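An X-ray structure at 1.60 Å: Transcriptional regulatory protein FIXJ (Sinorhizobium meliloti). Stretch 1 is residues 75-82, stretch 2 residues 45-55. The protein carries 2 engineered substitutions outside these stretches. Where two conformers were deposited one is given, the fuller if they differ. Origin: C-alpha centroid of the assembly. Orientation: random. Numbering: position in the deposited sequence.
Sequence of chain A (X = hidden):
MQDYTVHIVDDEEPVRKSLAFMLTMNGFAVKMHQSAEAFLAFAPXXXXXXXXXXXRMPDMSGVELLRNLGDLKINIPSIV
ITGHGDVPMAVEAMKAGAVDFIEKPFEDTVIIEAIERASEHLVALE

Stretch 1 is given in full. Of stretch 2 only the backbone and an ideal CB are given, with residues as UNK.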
# COMPACT_ATOMS: atom_id res chain seq x y z
N ASN A 75 5.45 -0.77 -12.19
CA ASN A 75 4.08 -1.01 -11.76
C ASN A 75 4.07 -2.00 -10.61
O ASN A 75 4.74 -3.04 -10.65
CB ASN A 75 3.20 -1.52 -12.89
CG ASN A 75 1.74 -1.58 -12.47
OD1 ASN A 75 1.12 -2.63 -12.50
ND2 ASN A 75 1.20 -0.44 -12.01
N ILE A 76 3.39 -1.63 -9.53
CA ILE A 76 3.29 -2.48 -8.34
C ILE A 76 1.83 -2.39 -7.93
O ILE A 76 1.32 -1.28 -7.73
CB ILE A 76 4.22 -1.97 -7.17
CG1 ILE A 76 5.69 -2.07 -7.61
CG2 ILE A 76 4.00 -2.83 -5.90
CD1 ILE A 76 6.76 -1.70 -6.55
N PRO A 77 1.10 -3.54 -7.88
CA PRO A 77 -0.32 -3.54 -7.48
C PRO A 77 -0.41 -2.86 -6.12
O PRO A 77 0.31 -3.23 -5.19
CB PRO A 77 -0.66 -5.04 -7.40
CG PRO A 77 0.36 -5.67 -8.39
CD PRO A 77 1.60 -4.92 -8.06
N SER A 78 -1.24 -1.81 -6.02
CA SER A 78 -1.32 -1.03 -4.78
C SER A 78 -2.71 -0.81 -4.18
O SER A 78 -3.66 -0.51 -4.92
CB SER A 78 -0.71 0.36 -4.99
OG SER A 78 0.40 0.37 -5.88
N ILE A 79 -2.78 -0.89 -2.84
CA ILE A 79 -3.98 -0.67 -2.04
C ILE A 79 -3.66 0.63 -1.31
O ILE A 79 -2.63 0.76 -0.64
CB ILE A 79 -4.14 -1.78 -1.00
CG1 ILE A 79 -4.31 -3.13 -1.70
CG2 ILE A 79 -5.34 -1.48 -0.09
CD1 ILE A 79 -5.35 -3.07 -2.83
N VAL A 80 -4.55 1.60 -1.42
CA VAL A 80 -4.30 2.90 -0.78
C VAL A 80 -5.28 3.01 0.38
O VAL A 80 -6.44 2.89 0.19
CB VAL A 80 -4.54 4.07 -1.79
CG1 VAL A 80 -4.44 5.42 -1.07
CG2 VAL A 80 -3.47 4.01 -2.94
N ILE A 81 -4.76 3.11 1.60
CA ILE A 81 -5.63 3.24 2.76
C ILE A 81 -5.94 4.73 2.82
O ILE A 81 -5.03 5.57 2.84
CB ILE A 81 -4.92 2.79 4.04
CG1 ILE A 81 -4.71 1.28 3.96
CG2 ILE A 81 -5.77 3.13 5.24
CD1 ILE A 81 -3.81 0.74 5.08
N THR A 82 -7.23 5.02 2.93
CA THR A 82 -7.69 6.40 2.91
C THR A 82 -8.35 6.86 4.21
O THR A 82 -8.85 6.05 5.00
CB THR A 82 -8.64 6.62 1.69
OG1 THR A 82 -9.76 5.73 1.80
CG2 THR A 82 -7.92 6.27 0.35
N UNK A 45 13.79 -2.52 -7.18
CA UNK A 45 14.29 -3.82 -6.73
C UNK A 45 13.18 -4.78 -6.34
O UNK A 45 13.44 -5.97 -6.14
CB UNK A 45 15.24 -3.63 -5.54
N UNK A 46 11.96 -4.25 -6.20
CA UNK A 46 10.81 -5.09 -5.84
C UNK A 46 10.43 -6.11 -6.90
O UNK A 46 10.20 -5.79 -8.08
CB UNK A 46 9.60 -4.20 -5.55
N UNK A 47 10.34 -7.35 -6.46
CA UNK A 47 9.88 -8.43 -7.30
C UNK A 47 8.74 -9.04 -6.49
O UNK A 47 8.85 -9.16 -5.25
CB UNK A 47 10.98 -9.43 -7.64
N UNK A 48 7.66 -9.39 -7.18
CA UNK A 48 6.48 -10.01 -6.56
C UNK A 48 6.11 -9.29 -5.27
O UNK A 48 6.11 -9.86 -4.18
CB UNK A 48 6.73 -11.49 -6.28
N UNK A 49 5.77 -8.03 -5.42
CA UNK A 49 5.38 -7.28 -4.25
C UNK A 49 4.08 -6.52 -4.45
O UNK A 49 3.71 -6.17 -5.58
CB UNK A 49 6.50 -6.31 -3.86
N UNK A 50 3.34 -6.40 -3.35
CA UNK A 50 2.11 -5.61 -3.33
C UNK A 50 2.41 -4.41 -2.44
O UNK A 50 3.01 -4.56 -1.38
CB UNK A 50 0.91 -6.41 -2.83
N UNK A 51 1.88 -3.26 -2.79
CA UNK A 51 2.11 -2.06 -1.98
C UNK A 51 0.85 -1.67 -1.23
O UNK A 51 -0.25 -1.77 -1.78
CB UNK A 51 2.58 -0.90 -2.86
N UNK A 52 1.03 -1.33 0.05
CA UNK A 52 -0.10 -0.86 0.86
C UNK A 52 0.35 0.47 1.43
O UNK A 52 1.34 0.54 2.15
CB UNK A 52 -0.49 -1.85 1.96
N UNK A 53 -0.39 1.54 1.10
CA UNK A 53 -0.02 2.84 1.62
C UNK A 53 -1.00 3.35 2.67
O UNK A 53 -2.18 2.99 2.63
CB UNK A 53 0.08 3.85 0.47
N UNK A 54 -0.48 4.06 3.65
CA UNK A 54 -1.31 4.74 4.66
C UNK A 54 -0.52 6.01 4.93
O UNK A 54 0.26 6.11 5.90
CB UNK A 54 -1.55 3.91 5.92
N UNK A 55 -0.61 6.93 3.96
CA UNK A 55 0.08 8.22 3.96
C UNK A 55 -0.94 9.33 4.22
O UNK A 55 -1.88 9.51 3.44
CB UNK A 55 0.81 8.45 2.64

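Strands 49-54 and 78-82 run parallel, and a ladder of four backbone hydrogen bonds sets their register. Those bonds ask only for a backbone N-H at 51 and 53 on this side, so not proline.

Position 45 lies beyond the reach of stretch 1, with nothing of it within 5.5 Å of the ideal CB. Almost any residue would suit. It is Asp-45, and it makes no contact here.

Position 46 points toward stretch 1. Its ideal CB is 3.9 Å from CD1 of Ile-76, the tip of an extended apolar side chain. A small or medium apolar residue fits. It is Val-46, which packs against that methyl.

Position 47 points away, so stretch 1 sets no preference. It is Arg-47; NH1 of Arg-47 donates to O of Val-46 at 3.0 Å.

Position 48 has phi/psi of 45/63, the left-handed region. Glycine, asparagine or aspartate tolerate this best. It is Asn-48, pointing away and free of stretch 1.

Position 49 is extended, at -131/147, so the backbone does not require glycine. Its ideal CB would lie 4.7 Å from CG2 of Ile-76, and a small side chain is not plainly excluded. It is Gly-49. O of Gly-49 approaches CG2 of Ile-76 at 3.4 Å.

Position 50 points sideways in an extended backbone, which favours beta-branched residues without demanding one. Its ideal CB is 4.0 Å from O of Pro-77, already engaged by N of 51, so an apolar side chain is tolerated. It is Val-50, with chi1 t.

Position 51 begins the bridged register: its N donates to O of Pro-77 at 2.9 Å, and its O accepts from N of Ile-79 at 2.9 Å. The ideal CB is 3.9 Å from both CG2 of Ile-76 and OG of Ser-78. That hydroxyl already donates to O of Ile-76, so an apolar residue suits, though a small polar one could too. It is Leu-51. CD2 of Leu-51 comes within 3.6 Å of OG of Ser-78.

Position 52 turns to the other face, which it shares with Ile-79. The side chains of Ile-79 and Ile-81 offer hydrocarbon, so valine, isoleucine or leucine would do. It is Val-52. CG1 of Val-52 meets CD1 of Ile-81 at 3.7 Å.

Position 53 shares its face with Val-80. Its N donates to O of Ile-79 at 2.9 Å, and its O accepts from N of Ile-81 at 2.8 Å. The ideal CB is 4.7 Å from CA of Val-80, a close spot for valine, threonine or serine. It is Thr-53. OG1 of Thr-53 lies 3.6 Å from CG1 of Val-80 and hydrogen-bonds a water; the same water donates to O of Ile-81.

Position 54 points sideways, its ideal CB 4.0 Å from CD1 of Ile-81. Apolar or polar residues could fit. It is Asp-54. CG of Asp-54 lies 4.0 Å from CG2 of Ile-81. A second water is placed to bridge OD2 of Asp-54 and O of Ile-81.

Position 55 has nothing of stretch 1 within 5.5 Å of its ideal CB, so many residues would suit. It is Leu-55, whose N donates to the first water.

Stretch 2 45-55: DVRNGVLVTDL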
# COMPACT_ATOMS: atom_id res chain seq x y z
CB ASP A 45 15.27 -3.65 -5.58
CG ASP A 45 16.60 -3.12 -6.05
OD1 ASP A 45 17.18 -3.72 -6.98
OD2 ASP A 45 17.05 -2.09 -5.51
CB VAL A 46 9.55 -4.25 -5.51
CG1 VAL A 46 8.30 -5.15 -5.37
CG2 VAL A 46 9.72 -3.53 -4.20
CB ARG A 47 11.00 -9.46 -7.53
CG ARG A 47 12.17 -8.90 -8.35
CD ARG A 47 11.70 -8.43 -9.73
NE ARG A 47 12.80 -7.91 -10.54
CZ ARG A 47 13.31 -6.68 -10.42
NH1 ARG A 47 12.83 -5.82 -9.53
NH2 ARG A 47 14.32 -6.31 -11.19
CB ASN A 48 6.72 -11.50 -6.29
CG ASN A 48 7.48 -12.17 -7.40
OD1 ASN A 48 7.00 -12.25 -8.53
ND2 ASN A 48 8.69 -12.66 -7.09
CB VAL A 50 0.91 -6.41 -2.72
CG1 VAL A 50 -0.32 -5.50 -2.49
CG2 VAL A 50 0.56 -7.52 -3.66
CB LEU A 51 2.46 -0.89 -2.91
CG LEU A 51 2.48 0.51 -2.27
CD1 LEU A 51 3.61 0.66 -1.19
CD2 LEU A 51 2.72 1.51 -3.43
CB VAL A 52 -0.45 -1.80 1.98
CG1 VAL A 52 -1.60 -1.21 2.82
CG2 VAL A 52 -0.94 -3.16 1.42
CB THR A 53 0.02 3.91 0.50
OG1 THR A 53 -1.31 4.17 0.05
CG2 THR A 53 0.85 3.43 -0.70
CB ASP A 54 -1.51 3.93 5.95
CG ASP A 54 -2.49 4.61 6.92
OD1 ASP A 54 -2.78 4.02 7.98
OD2 ASP A 54 -2.98 5.73 6.62
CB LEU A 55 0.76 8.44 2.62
CG LEU A 55 1.82 7.37 2.34
CD1 LEU A 55 2.23 7.38 0.87
CD2 LEU A 55 3.01 7.61 3.26
O HOH W 1 -2.46 6.22 1.77
O HOH W 2 -4.37 7.47 4.82
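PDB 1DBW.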